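PDB 2RH0: NudC domain-containing protein 2 from Mus musculus, which probably acts with the chaperone Hsp90 to keep LIS1 stable and so may modulate the LIS1/dynein pathway. Local coordinates for residues His48-Val53 / Ile58-Leu63. Sequence-based numbering, arbitrary orientation.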
ATOM      1  N   HIS A  48      10.843 -20.275  -7.681  1.00 28.94           N
ATOM      2  CA  HIS A  48      10.526 -20.625  -6.290  1.00 29.10           C
ATOM      3  C   HIS A  48      11.119 -19.650  -5.329  1.00 28.38           C
ATOM      4  O   HIS A  48      12.193 -19.071  -5.584  1.00 28.66           O
ATOM      5  CB  HIS A  48      11.130 -21.969  -5.957  1.00 33.32           C
ATOM      6  CG  HIS A  48      10.457 -23.097  -6.650  1.00 34.68           C
ATOM      7  ND1 HIS A  48      10.845 -23.537  -7.894  1.00 35.40           N
ATOM      8  CD2 HIS A  48       9.406 -23.862  -6.281  1.00 36.94           C
ATOM      9  CE1 HIS A  48      10.045 -24.520  -8.262  1.00 35.46           C
ATOM     10  NE2 HIS A  48       9.162 -24.733  -7.307  1.00 37.77           N
ATOM     11  N   VAL A  49      10.408 -19.481  -4.226  1.00 27.08           N
ATOM     12  CA  VAL A  49      10.821 -18.614  -3.133  1.00 26.95           C
ATOM     13  C   VAL A  49      10.573 -19.324  -1.816  1.00 27.29           C
ATOM     14  O   VAL A  49       9.691 -20.186  -1.728  1.00 28.32           O
ATOM     15  CB  VAL A  49      10.081 -17.234  -3.117  1.00 28.75           C
ATOM     16  CG1 VAL A  49      10.487 -16.406  -4.347  1.00 31.18           C
ATOM     17  CG2 VAL A  49       8.529 -17.401  -3.036  1.00 24.57           C
ATOM     18  N   ALA A  50      11.344 -18.933  -0.794  1.00 25.81           N
ATOM     19  CA  ALA A  50      11.248 -19.510   0.550  1.00 27.97           C
ATOM     20  C   ALA A  50      11.766 -18.516   1.537  1.00 27.58           C
ATOM     21  O   ALA A  50      12.830 -17.945   1.332  1.00 30.79           O
ATOM     22  CB  ALA A  50      12.053 -20.825   0.662  1.00 27.59           C
ATOM     23  N   LEU A  51      11.020 -18.314   2.607  1.00 27.30           N
ATOM     24  CA  LEU A  51      11.409 -17.385   3.655  1.00 26.25           C
ATOM     25  C   LEU A  51      11.051 -17.983   4.992  1.00 27.03           C
ATOM     26  O   LEU A  51       9.917 -18.406   5.210  1.00 28.14           O
ATOM     27  CB  LEU A  51      10.704 -16.051   3.475  1.00 26.98           C
ATOM     28  CG  LEU A  51      10.847 -14.973   4.559  1.00 28.47           C
ATOM     29  CD1 LEU A  51      12.263 -14.407   4.725  1.00 22.11           C
ATOM     30  CD2 LEU A  51       9.933 -13.933   4.165  1.00 27.49           C
ATOM     31  N   ALA A  52      12.034 -18.023   5.877  1.00 26.49           N
ATOM     32  CA  ALA A  52      11.874 -18.485   7.244  1.00 27.71           C
ATOM     33  C   ALA A  52      12.516 -17.414   8.114  1.00 30.07           C
ATOM     34  O   ALA A  52      13.542 -16.859   7.735  1.00 26.94           O
ATOM     35  CB  ALA A  52      12.551 -19.807   7.455  1.00 28.54           C
ATOM     36  N   VAL A  53      11.826 -17.063   9.203  1.00 32.22           N
ATOM     37  CA  VAL A  53      12.263 -16.090  10.195  1.00 35.15           C
ATOM     38  C   VAL A  53      12.383 -16.830  11.535  1.00 39.27           C
ATOM     39  O   VAL A  53      11.457 -17.537  11.975  1.00 38.43           O
ATOM     40  CB  VAL A  53      11.288 -14.899  10.376  1.00 34.98           C
ATOM     41  CG1 VAL A  53      11.848 -13.939  11.376  1.00 35.75           C
ATOM     42  CG2 VAL A  53      11.047 -14.173   9.078  1.00 36.32           C
ATOM     43  N   ILE A  58       7.662 -18.872   6.815  1.00 36.54           N
ATOM     44  CA  ILE A  58       6.572 -17.911   6.623  1.00 35.70           C
ATOM     45  C   ILE A  58       5.963 -17.984   5.224  1.00 35.13           C
ATOM     46  O   ILE A  58       4.759 -17.835   5.058  1.00 32.22           O
ATOM     47  CB  ILE A  58       7.039 -16.470   6.823  1.00 36.40           C
ATOM     48  CG1 ILE A  58       7.849 -16.314   8.098  1.00 40.72           C
ATOM     49  CG2 ILE A  58       5.859 -15.563   6.847  1.00 37.31           C
ATOM     50  CD1 ILE A  58       7.182 -16.870   9.298  1.00 46.64           C
ATOM     51  N   LEU A  59       6.796 -18.243   4.220  1.00 32.45           N
ATOM     52  CA  LEU A  59       6.351 -18.275   2.864  1.00 33.50           C
ATOM     53  C   LEU A  59       7.221 -19.236   2.082  1.00 32.43           C
ATOM     54  O   LEU A  59       8.419 -19.261   2.246  1.00 33.13           O
ATOM     55  CB  LEU A  59       6.464 -16.870   2.292  1.00 33.96           C
ATOM     56  CG  LEU A  59       6.519 -16.683   0.798  1.00 35.57           C
ATOM     57  CD1 LEU A  59       5.188 -17.088   0.154  1.00 42.47           C
ATOM     58  CD2 LEU A  59       6.842 -15.227   0.542  1.00 40.26           C
ATOM     59  N   LYS A  60       6.614 -20.039   1.231  1.00 31.43           N
ATOM     60  CA  LYS A  60       7.370 -21.009   0.460  1.00 33.08           C
ATOM     61  C   LYS A  60       6.484 -21.496  -0.638  1.00 31.89           C
ATOM     62  O   LYS A  60       5.372 -21.940  -0.363  1.00 33.26           O
ATOM     63  CB  LYS A  60       7.733 -22.209   1.325  1.00 33.10           C
ATOM     64  CG  LYS A  60       8.619 -23.247   0.614  1.00 38.63           C
ATOM     65  CD  LYS A  60       8.763 -24.490   1.457  1.00 41.80           C
ATOM     66  CE  LYS A  60      10.082 -25.208   1.205  1.00 53.65           C
ATOM     67  NZ  LYS A  60      10.427 -25.333  -0.231  1.00 59.16           N
ATOM     68  N   GLY A  61       6.965 -21.454  -1.865  1.00 27.89           N
ATOM     69  CA  GLY A  61       6.189 -22.011  -2.939  1.00 29.10           C
ATOM     70  C   GLY A  61       6.723 -21.659  -4.283  1.00 27.77           C
ATOM     71  O   GLY A  61       7.751 -21.006  -4.403  1.00 27.84           O
ATOM     72  N   LYS A  62       5.979 -22.097  -5.285  1.00 29.07           N
ATOM     73  CA  LYS A  62       6.333 -21.932  -6.667  1.00 31.35           C
ATOM     74  C   LYS A  62       5.740 -20.633  -7.136  1.00 29.54           C
ATOM     75  O   LYS A  62       4.533 -20.361  -6.914  1.00 30.08           O
ATOM     76  CB  LYS A  62       5.762 -23.073  -7.494  1.00 32.33           C
ATOM     77  CG  LYS A  62       6.188 -23.051  -8.944  1.00 34.44           C
ATOM     78  CD  LYS A  62       5.374 -24.006  -9.743  1.00 42.28           C
ATOM     79  CE  LYS A  62       6.057 -24.437 -11.019  1.00 48.63           C
ATOM     80  NZ  LYS A  62       5.099 -25.316 -11.768  1.00 52.91           N
ATOM     81  N   LEU A  63       6.571 -19.817  -7.773  1.00 28.38           N
ATOM     82  CA  LEU A  63       6.141 -18.488  -8.214  1.00 28.91           C
ATOM     83  C   LEU A  63       5.156 -18.596  -9.366  1.00 28.67           C
ATOM     84  O   LEU A  63       5.207 -19.543 -10.147  1.00 30.22           O
ATOM     85  CB  LEU A  63       7.341 -17.641  -8.636  1.00 27.43           C
ATOM     86  CG  LEU A  63       8.280 -17.171  -7.536  1.00 25.68           C
ATOM     87  CD1 LEU A  63       9.520 -16.621  -8.170  1.00 20.92           C
ATOM     88  CD2 LEU A  63       7.578 -16.099  -6.642  1.00 21.87           C
TER
HETATM   89  O   HOH W   1      10.637 -23.334  -2.478  1.00 44.18           O
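Val49 and Gly61 face each other as a hydrogen-bonded pair in a beta hairpin of the CS domain, the p23-like beta-sandwich fold, and illustrate how a hairpin is held by its backbone while its two faces serve different surroundings. Val49 N reaches Gly61 O at 3.1 Å, almost straight at 168°, and Val49 O accepts the return bond from Gly61 N. With phi at 169°, a CB on Gly61 would collide with the carbonyl oxygen of Lys60. On the face carrying Val49, Leu51 and Leu59, CG1 of Val49 lies 3.7 Å from Leu63 CD2, the two side chains meeting nearly at right angles. CG of Leu63 stands anti to its carbonyl carbon (chi1 -70°), which brings both methyls back over Val49. Replacing Leu63 by alanine would probably leave Val49 CG1 without this cover and open a gap where Leu86 of the second subunit also packs. Farther along, Leu51 CB sits 4.5 Å from Leu59 CB, and the Leu51 side chain packs on Val29 of strand 24-30. On the other face, with Ala50 and Lys60, the imidazole of His48 slants across the start of the Lys62 side chain, NE2 being 3.8 Å from Lys62 CB. Lys62 then runs on, extended, to a salt bridge with Glu102 of the second subunit. Toward the turn the pairing slips into a classic beta bulge: Leu51 O takes two donors in its carbonyl plane, Ile58 N at 2.8 Å and Leu59 N at 3.3 Å.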